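Local coordinates for beta-xylanase (Caldicellulosiruptor kristjanssonii, PDB 7NWN), which probably binds plant cell-wall polysaccharide through a family 9 carbohydrate-binding module belonging to a multimodular, hyperthermostable xylanase-glucuronoyl esterase, at residues G28-D33 with D38-V43; L113-N118 with A148-S153; Q167-E170 with R176-A179. All blocks are in the same frame, centred on the assembly; numbering follows the deposited sequence.

The three contacts follow one another along the chain of a calcium-binding beta sandwich. Contact 1 folds the loop between strands 22-25 and 50-51 around a calcium ion. Contact 2 lies near the module's centre, where strand 112-118 of the mixed sheet packs on strand 143-151 of the four-stranded antiparallel sheet; Ile32 of contact 1 touches Arg149 and Ala148 there, the centres about 17 Å apart. Contact 3, centred about 19 Å from contact 2, is part of the hairpin 161-171/177-182 in the mixed sheet, and its Asn169 touches Arg116. Contacts 1 and 3 lie on opposite sides of the chain's centre; contact 2, joining the sheets, connects calcium loop and hairpin.

Contact 1: G28-D33 with D38-V43; sequences GSPVID and DIWNNV. With CA (calcium ion), chain R; EDO (1,2-ethanediol), chain O.
The indole of Trp40 and the pyrrolidine ring of Pro30 meet obliquely, the proline running along NE1, CE2 and CZ2 of the indole. Pro30 CB comes to 3.6 Å from Trp40 NE1, and Pro30 CG lies 3.6 Å from Trp40 CZ2, so two neighbouring ring carbons of the proline bear on both parts of the indole. Met64 of strand 58-66 and Tyr71 and Leu73 of strand 69-77 also touch Trp40, burying it against the sandwich. The indole N-H, Trp40 NE1, donates a hydrogen bond to Glu147 OE2. The other flat group is the Asp33 carboxylate: OD1 binds the calcium ion at 2.3 Å, while OD2 accepts a hydrogen bond of 2.7 Å from water 1, itself a calcium ligand.

This is a loop-built calcium site packed on the outer face of the four-stranded sheet in a family 9 carbohydrate-binding module. The backbone carbonyl Val31 O binds the calcium ion at 2.3 Å, and Glu35, Asp37 and Glu147 supply further ligands. Glu147 is held by both oxygens, OE1 on the metal and OE2 on Trp40 NE1, so Trp40 acts in the second shell and probably steadies the carboxylate.

Next to the tryptophan, Ile39 packs on the Ser29-Pro30 peptide. Its CG1 stands between the backbone N and the carbonyl carbon (chi1 63°), and from there the extended chain brings Ile39 CD1 to 3.6 Å from Ser29 O and 3.9 Å from Pro30 N. Consecutive backbone bonds, including Asn41 N to Asp38 O and Asn42 N to Ile39 O, wind residues 38-43 into the compact turns that present Ile39 and Trp40 to Pro30.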
loop_
_atom_site.group_PDB
_atom_site.type_symbol
_atom_site.label_atom_id
_atom_site.label_comp_id
_atom_site.label_asym_id
_atom_site.label_seq_id
_atom_site.Cartn_x
_atom_site.Cartn_y
_atom_site.Cartn_z
ATOM N N GLY A 28 6.255 -13.837 -2.964
ATOM C CA GLY A 28 7.036 -13.432 -4.140
ATOM C C GLY A 28 7.882 -12.212 -3.822
ATOM O O GLY A 28 7.618 -11.522 -2.835
ATOM N N SER A 29 8.933 -12.009 -4.627
ATOM C CA SER A 29 9.945 -11.000 -4.373
ATOM C C SER A 29 10.077 -10.142 -5.631
ATOM O O SER A 29 10.807 -10.496 -6.543
ATOM C CB SER A 29 11.275 -11.632 -4.024
ATOM O OG SER A 29 11.210 -12.338 -2.795
ATOM N N PRO A 30 9.340 -9.018 -5.754
ATOM C CA PRO A 30 9.530 -8.115 -6.891
ATOM C C PRO A 30 10.712 -7.149 -6.764
ATOM O O PRO A 30 11.265 -6.890 -5.672
ATOM C CB PRO A 30 8.243 -7.301 -6.965
ATOM C CG PRO A 30 7.615 -7.421 -5.591
ATOM C CD PRO A 30 8.194 -8.649 -4.902
ATOM N N VAL A 31 11.072 -6.616 -7.930
ATOM C CA VAL A 31 12.128 -5.613 -8.032
ATOM C C VAL A 31 11.487 -4.232 -7.917
ATOM O O VAL A 31 10.549 -3.933 -8.665
ATOM C CB VAL A 31 12.866 -5.819 -9.370
ATOM C CG1 VAL A 31 13.874 -4.694 -9.669
ATOM C CG2 VAL A 31 13.555 -7.212 -9.368
ATOM N N ILE A 32 12.055 -3.386 -7.035
ATOM C CA ILE A 32 11.485 -2.062 -6.778
ATOM C C ILE A 32 12.064 -1.090 -7.815
ATOM O O ILE A 32 13.241 -0.692 -7.701
ATOM C CB ILE A 32 11.763 -1.592 -5.314
ATOM C CG1 ILE A 32 11.258 -2.615 -4.266
ATOM C CG2 ILE A 32 11.143 -0.207 -5.073
ATOM C CD1 ILE A 32 9.766 -2.886 -4.391
ATOM N N ASP A 33 11.240 -0.703 -8.808
ATOM C CA ASP A 33 11.746 0.150 -9.890
ATOM C C ASP A 33 10.621 0.910 -10.584
ATOM O O ASP A 33 10.928 1.638 -11.530
ATOM C CB ASP A 33 12.444 -0.703 -10.973
ATOM C CG ASP A 33 11.579 -1.853 -11.505
ATOM O OD1 ASP A 33 10.364 -1.974 -11.158
ATOM O OD2 ASP A 33 12.094 -2.584 -12.316
ATOM N N ASP A 38 7.014 -9.285 -14.295
ATOM C CA ASP A 38 6.272 -10.441 -14.782
ATOM C C ASP A 38 5.491 -11.102 -13.624
ATOM O O ASP A 38 4.292 -11.384 -13.737
ATOM C CB ASP A 38 7.278 -11.435 -15.416
ATOM C CG ASP A 38 6.720 -12.850 -15.594
ATOM O OD1 ASP A 38 5.619 -12.963 -16.112
ATOM O OD2 ASP A 38 7.400 -13.856 -15.171
ATOM N N ILE A 39 6.122 -11.270 -12.462
ATOM C CA ILE A 39 5.456 -11.985 -11.371
ATOM C C ILE A 39 4.225 -11.251 -10.816
ATOM O O ILE A 39 3.358 -11.919 -10.228
ATOM C CB ILE A 39 6.404 -12.348 -10.228
ATOM C CG1 ILE A 39 7.009 -11.124 -9.517
ATOM C CG2 ILE A 39 7.461 -13.379 -10.695
ATOM C CD1 ILE A 39 7.816 -11.530 -8.257
ATOM N N TRP A 40 4.144 -9.914 -10.976
ATOM C CA TRP A 40 2.962 -9.215 -10.503
ATOM C C TRP A 40 1.743 -9.636 -11.323
ATOM O O TRP A 40 0.627 -9.579 -10.808
ATOM C CB TRP A 40 3.077 -7.674 -10.608
ATOM C CG TRP A 40 3.850 -6.993 -9.518
ATOM C CD1 TRP A 40 5.002 -6.292 -9.709
ATOM C CD2 TRP A 40 3.522 -6.892 -8.117
ATOM N NE1 TRP A 40 5.427 -5.739 -8.534
ATOM C CE2 TRP A 40 4.531 -6.081 -7.538
ATOM C CE3 TRP A 40 2.451 -7.338 -7.319
ATOM C CZ2 TRP A 40 4.506 -5.717 -6.192
ATOM C CZ3 TRP A 40 2.444 -7.016 -5.974
ATOM C CH2 TRP A 40 3.465 -6.235 -5.429
ATOM N N ASN A 41 1.946 -10.009 -12.592
ATOM C CA ASN A 41 0.833 -10.446 -13.449
ATOM C C ASN A 41 0.175 -11.744 -12.961
ATOM O O ASN A 41 -0.940 -12.034 -13.369
ATOM C CB ASN A 41 1.200 -10.494 -14.948
ATOM C CG ASN A 41 1.741 -9.158 -15.418
ATOM O OD1 ASN A 41 1.214 -8.114 -15.062
ATOM N ND2 ASN A 41 2.793 -9.151 -16.210
ATOM N N ASN A 42 0.803 -12.478 -12.042
ATOM C CA ASN A 42 0.253 -13.717 -11.500
ATOM C C ASN A 42 -0.634 -13.498 -10.266
ATOM O O ASN A 42 -1.096 -14.479 -9.693
ATOM C CB ASN A 42 1.338 -14.750 -11.144
ATOM C CG ASN A 42 0.992 -16.088 -11.779
ATOM O OD1 ASN A 42 0.743 -16.117 -12.977
ATOM N ND2 ASN A 42 0.849 -17.172 -11.011
ATOM N N VAL A 43 -0.809 -12.244 -9.799
ATOM C CA VAL A 43 -1.679 -11.975 -8.657
ATOM C C VAL A 43 -2.745 -10.974 -9.110
ATOM O O VAL A 43 -2.608 -10.314 -10.147
ATOM C CB VAL A 43 -0.916 -11.497 -7.415
ATOM C CG1 VAL A 43 0.307 -12.353 -7.110
ATOM C CG2 VAL A 43 -0.505 -10.059 -7.544
HETATM CA CA CA R . 9.036 -3.707 -10.346
HETATM C C1 EDO O . 12.470 -12.361 -8.184
HETATM O O1 EDO O . 11.903 -11.140 -8.664
HETATM C C2 EDO O . 11.519 -13.495 -7.991
HETATM O O2 EDO O . 11.105 -14.117 -9.204
HETATM O O HOH W 1 10.361 -4.643 -12.181
#

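Contact 2: L113-N118 with A148-S153; sequences LHYRVN and ARIALS. With EDO (1,2-ethanediol), chain J.
Ile150 carries this contact, one branch on Leu113 and Tyr115 of the facing strand, the other on Tyr115. Its CB points toward residues 113-118. With CG2 anti to the backbone N and CG1 beside it (chi1 -66°), CG2 faces Leu113 and the CE2 corner of Tyr115, and CG1 faces the tyrosine alone of these two. Ile150 CG2 rests 3.9 Å from Leu113 CD1, the two side chains running past one another in opposite senses, and also comes within 4.2 Å of Tyr115 CE2. Ile150 CG1 lies 4.0 Å from Tyr115 CD2. At the tip, Ile150 CD1 approaches the same Tyr115 CD2 at 4.0 Å, near the plane of the ring, so the methyl abuts the edge of the phenol. The hydroxyl of Tyr115 is satisfied elsewhere, by a hydrogen bond with Asp129 O, which anchors the far end of the ring.

The meeting is wholly apolar and buried, and it joins the two sheets of the beta sandwich face to face. Ile96 of strand 93-99, next to strand 112-118, and Phe133 of strand 133-140, next to strand 143-151, also pack on Ile150, which thus sits in the core between the mixed and the antiparallel sheet.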
loop_
_atom_site.group_PDB
_atom_site.type_symbol
_atom_site.label_atom_id
_atom_site.label_comp_id
_atom_site.label_asym_id
_atom_site.label_seq_id
_atom_site.Cartn_x
_atom_site.Cartn_y
_atom_site.Cartn_z
ATOM N N LEU A 113 2.002 0.966 11.513
ATOM C CA LEU A 113 2.708 1.753 10.498
ATOM C C LEU A 113 1.682 2.517 9.670
ATOM O O LEU A 113 0.623 1.977 9.318
ATOM C CB LEU A 113 3.544 0.838 9.595
ATOM C CG LEU A 113 4.531 -0.122 10.297
ATOM C CD1 LEU A 113 5.243 -0.990 9.260
ATOM C CD2 LEU A 113 5.554 0.607 11.172
ATOM N N HIS A 114 2.070 3.753 9.322
ATOM C CA HIS A 114 1.282 4.546 8.385
ATOM C C HIS A 114 2.235 5.393 7.533
ATOM O O HIS A 114 2.863 6.337 8.032
ATOM C CB HIS A 114 0.229 5.376 9.147
ATOM C CG HIS A 114 -0.634 6.226 8.282
ATOM N ND1 HIS A 114 -1.326 7.316 8.768
ATOM C CD2 HIS A 114 -0.898 6.170 6.959
ATOM C CE1 HIS A 114 -1.991 7.882 7.800
ATOM N NE2 HIS A 114 -1.743 7.205 6.680
ATOM N N TYR A 115 2.350 4.984 6.266
ATOM C CA TYR A 115 3.303 5.581 5.329
ATOM C C TYR A 115 2.507 6.209 4.187
ATOM O O TYR A 115 1.360 5.821 3.957
ATOM C CB TYR A 115 4.198 4.483 4.746
ATOM C CG TYR A 115 5.152 3.862 5.743
ATOM C CD1 TYR A 115 6.006 4.629 6.518
ATOM C CD2 TYR A 115 5.229 2.481 5.872
ATOM C CE1 TYR A 115 6.885 4.032 7.426
ATOM C CE2 TYR A 115 6.146 1.873 6.730
ATOM C CZ TYR A 115 6.948 2.650 7.545
ATOM O OH TYR A 115 7.843 2.047 8.394
ATOM N N ARG A 116 3.148 7.153 3.489
ATOM C CA ARG A 116 2.521 7.884 2.373
ATOM C C ARG A 116 3.622 8.145 1.346
ATOM O O ARG A 116 4.765 8.371 1.744
ATOM C CB ARG A 116 1.971 9.247 2.870
ATOM C CG ARG A 116 1.220 10.095 1.826
ATOM C CD ARG A 116 0.774 11.483 2.388
ATOM N NE ARG A 116 -0.213 11.305 3.475
ATOM C CZ ARG A 116 0.068 11.323 4.787
ATOM N NH1 ARG A 116 1.296 11.597 5.220
ATOM N NH2 ARG A 116 -0.890 11.051 5.657
ATOM N N VAL A 117 3.273 8.090 0.041
ATOM C CA VAL A 117 4.217 8.481 -0.998
ATOM C C VAL A 117 3.389 9.171 -2.082
ATOM O O VAL A 117 2.280 8.710 -2.408
ATOM C CB VAL A 117 5.021 7.272 -1.553
ATOM C CG1 VAL A 117 4.134 6.126 -2.023
ATOM C CG2 VAL A 117 6.037 7.653 -2.619
ATOM N N ASN A 118 3.877 10.329 -2.548
ATOM C CA ASN A 118 3.191 11.035 -3.624
ATOM C C ASN A 118 3.697 10.573 -5.003
ATOM O O ASN A 118 4.639 9.792 -5.091
ATOM C CB ASN A 118 3.270 12.550 -3.403
ATOM C CG ASN A 118 4.595 13.200 -3.760
ATOM O OD1 ASN A 118 5.486 12.592 -4.345
ATOM N ND2 ASN A 118 4.723 14.485 -3.446
ATOM N N ALA A 148 6.161 -0.273 -3.814
ATOM C CA ALA A 148 6.591 -0.009 -2.438
ATOM C C ALA A 148 7.001 -1.322 -1.760
ATOM O O ALA A 148 6.374 -2.374 -1.966
ATOM C CB ALA A 148 5.470 0.666 -1.664
ATOM N N ARG A 149 8.021 -1.205 -0.909
ATOM C CA ARG A 149 8.438 -2.311 -0.062
ATOM C C ARG A 149 8.421 -1.815 1.387
ATOM O O ARG A 149 8.965 -0.737 1.659
ATOM C CB ARG A 149 9.853 -2.736 -0.461
ATOM C CG ARG A 149 10.395 -3.920 0.345
ATOM C CD ARG A 149 11.869 -4.243 0.007
ATOM N NE ARG A 149 12.335 -5.535 0.564
ATOM C CZ ARG A 149 13.031 -5.580 1.701
ATOM N NH1 ARG A 149 13.324 -4.454 2.358
ATOM N NH2 ARG A 149 13.490 -6.739 2.130
ATOM N N ILE A 150 7.795 -2.608 2.279
ATOM C CA ILE A 150 7.866 -2.376 3.717
ATOM C C ILE A 150 8.564 -3.574 4.398
ATOM O O ILE A 150 8.064 -4.677 4.335
ATOM C CB ILE A 150 6.450 -2.165 4.266
ATOM C CG1 ILE A 150 5.810 -0.887 3.721
ATOM C CG2 ILE A 150 6.511 -2.184 5.790
ATOM C CD1 ILE A 150 4.303 -0.878 3.843
ATOM N N ALA A 151 9.744 -3.337 4.957
ATOM C CA ALA A 151 10.520 -4.341 5.680
ATOM C C ALA A 151 9.727 -4.726 6.947
ATOM O O ALA A 151 9.230 -3.849 7.655
ATOM C CB ALA A 151 11.843 -3.685 6.018
ATOM N N LEU A 152 9.492 -6.030 7.147
ATOM C CA LEU A 152 8.731 -6.574 8.263
ATOM C C LEU A 152 9.687 -6.908 9.409
ATOM O O LEU A 152 10.837 -7.291 9.167
ATOM C CB LEU A 152 8.027 -7.832 7.758
ATOM C CG LEU A 152 6.942 -7.525 6.728
ATOM C CD1 LEU A 152 6.432 -8.809 6.057
ATOM C CD2 LEU A 152 5.804 -6.747 7.406
ATOM N N SER A 153 9.242 -6.713 10.649
ATOM C CA SER A 153 10.132 -6.958 11.781
ATOM C C SER A 153 9.847 -8.350 12.326
ATOM O O SER A 153 10.748 -8.998 12.823
ATOM C CB SER A 153 9.986 -5.940 12.900
ATOM O OG SER A 153 8.602 -5.792 13.181
HETATM C C1 EDO J . 13.725 -10.832 8.647
HETATM O O1 EDO J . 12.682 -11.786 8.513
HETATM C C2 EDO J . 13.325 -9.650 9.442
HETATM O O2 EDO J . 13.479 -9.843 10.842
#

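Contact 3: Q167-E170 with R176-A179; sequences QVNE and RRVA
Glu170 pairs with Ala179 across antiparallel strands, but Val178 and Ala179 together face it in a classic beta bulge, the short strand segments running at 121° to each other. Glu170 O accepts from both Val178 N, at 2.8 Å, and Ala179 N, at 3.3 Å, while Glu170 N donates to Ala179 O at 2.9 Å. On one face of the hairpin Glu170 OE1 is 3.7 Å from Ala179 CB, and Glu170 CD lies near Val178 CG2, these two side chains obliquely set.

Beside this, Asn169 OD1 takes Gln167 NE2 at 2.8 Å and Arg177 NH1 at 2.9 Å, the latter from well above the carbonyl plane. The bend at chi3 (87°) brings the guanidinium edge to Asn169 OD1. The arginine's aliphatic stem packs there too, Arg177 CD 3.7 Å from Asn169 CB. A leucine at Asn169 would probably leave Arg177 NH1 and Gln167 NE2 without their shared acceptor, and the guanidinium freer to turn.

Asn169 ND2 donates to Glu95 OE2 and Ser93 OG, which probably fixes the amide's orientation; Glu95 also forms a salt bridge with Arg116, so polar links run from the hairpin across strand 93-99, which lies between 161-171 and 112-118.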
loop_
_atom_site.group_PDB
_atom_site.type_symbol
_atom_site.label_atom_id
_atom_site.label_comp_id
_atom_site.label_asym_id
_atom_site.label_seq_id
_atom_site.Cartn_x
_atom_site.Cartn_y
_atom_site.Cartn_z
ATOM N N GLN A 167 -5.136 3.711 1.000
ATOM C CA GLN A 167 -5.857 4.942 0.695
ATOM C C GLN A 167 -5.169 5.714 -0.451
ATOM O O GLN A 167 -3.947 5.793 -0.524
ATOM C CB GLN A 167 -5.845 5.852 1.927
ATOM C CG GLN A 167 -6.793 7.046 1.783
ATOM C CD GLN A 167 -6.860 7.783 3.104
ATOM O OE1 GLN A 167 -7.289 7.248 4.139
ATOM N NE2 GLN A 167 -6.407 9.019 3.077
ATOM N N VAL A 168 -5.999 6.339 -1.306
ATOM C CA VAL A 168 -5.510 7.303 -2.270
ATOM C C VAL A 168 -6.055 8.659 -1.845
ATOM O O VAL A 168 -7.251 8.781 -1.625
ATOM C CB VAL A 168 -6.051 6.946 -3.660
ATOM C CG1 VAL A 168 -5.771 8.028 -4.716
ATOM C CG2 VAL A 168 -5.550 5.572 -4.100
ATOM N N ASN A 169 -5.189 9.658 -1.811
ATOM C CA ASN A 169 -5.574 11.064 -1.701
ATOM C C ASN A 169 -5.583 11.671 -3.109
ATOM O O ASN A 169 -4.564 11.616 -3.815
ATOM C CB ASN A 169 -4.532 11.791 -0.875
ATOM C CG ASN A 169 -4.445 11.185 0.523
ATOM O OD1 ASN A 169 -5.475 10.897 1.151
ATOM N ND2 ASN A 169 -3.231 11.034 1.036
ATOM N N GLU A 170 -6.742 12.209 -3.505
ATOM C CA GLU A 170 -6.866 12.902 -4.768
ATOM C C GLU A 170 -6.913 14.410 -4.562
ATOM O O GLU A 170 -7.840 14.905 -3.911
ATOM C CB GLU A 170 -8.128 12.577 -5.545
ATOM C CG GLU A 170 -7.992 13.354 -6.881
ATOM C CD GLU A 170 -9.314 13.562 -7.549
ATOM O OE1 GLU A 170 -10.313 12.876 -7.142
ATOM O OE2 GLU A 170 -9.337 14.389 -8.452
ATOM N N ARG A 176 -5.329 21.219 -3.297
ATOM C CA ARG A 176 -5.989 20.729 -2.092
ATOM C C ARG A 176 -6.508 19.324 -2.381
ATOM O O ARG A 176 -6.967 19.056 -3.484
ATOM C CB ARG A 176 -7.289 21.518 -1.851
ATOM C CG ARG A 176 -7.141 22.760 -0.983
ATOM C CD ARG A 176 -7.143 24.109 -1.657
ATOM N NE ARG A 176 -8.313 24.206 -2.522
ATOM C CZ ARG A 176 -9.333 25.056 -2.351
ATOM N NH1 ARG A 176 -9.323 25.898 -1.330
ATOM N NH2 ARG A 176 -10.336 25.066 -3.224
ATOM N N ARG A 177 -6.622 18.487 -1.348
ATOM C CA ARG A 177 -7.319 17.218 -1.517
ATOM C C ARG A 177 -8.823 17.462 -1.643
ATOM O O ARG A 177 -9.383 18.193 -0.842
ATOM C CB ARG A 177 -7.004 16.272 -0.347
ATOM C CG ARG A 177 -7.752 14.944 -0.459
ATOM C CD ARG A 177 -7.193 13.938 0.551
ATOM N NE ARG A 177 -7.925 14.171 1.786
ATOM C CZ ARG A 177 -7.682 13.578 2.957
ATOM N NH1 ARG A 177 -6.700 12.696 3.085
ATOM N NH2 ARG A 177 -8.419 13.903 4.003
ATOM N N VAL A 178 -9.459 16.822 -2.626
ATOM C CA VAL A 178 -10.881 16.920 -2.852
ATOM C C VAL A 178 -11.561 15.580 -2.664
ATOM O O VAL A 178 -12.786 15.557 -2.666
ATOM C CB VAL A 178 -11.234 17.545 -4.218
ATOM C CG1 VAL A 178 -10.632 18.940 -4.311
ATOM C CG2 VAL A 178 -10.779 16.709 -5.411
ATOM N N ALA A 179 -10.791 14.479 -2.576
ATOM C CA ALA A 179 -11.396 13.158 -2.467
ATOM C C ALA A 179 -10.396 12.162 -1.875
ATOM O O ALA A 179 -9.194 12.394 -1.928
ATOM C CB ALA A 179 -11.936 12.681 -3.788
#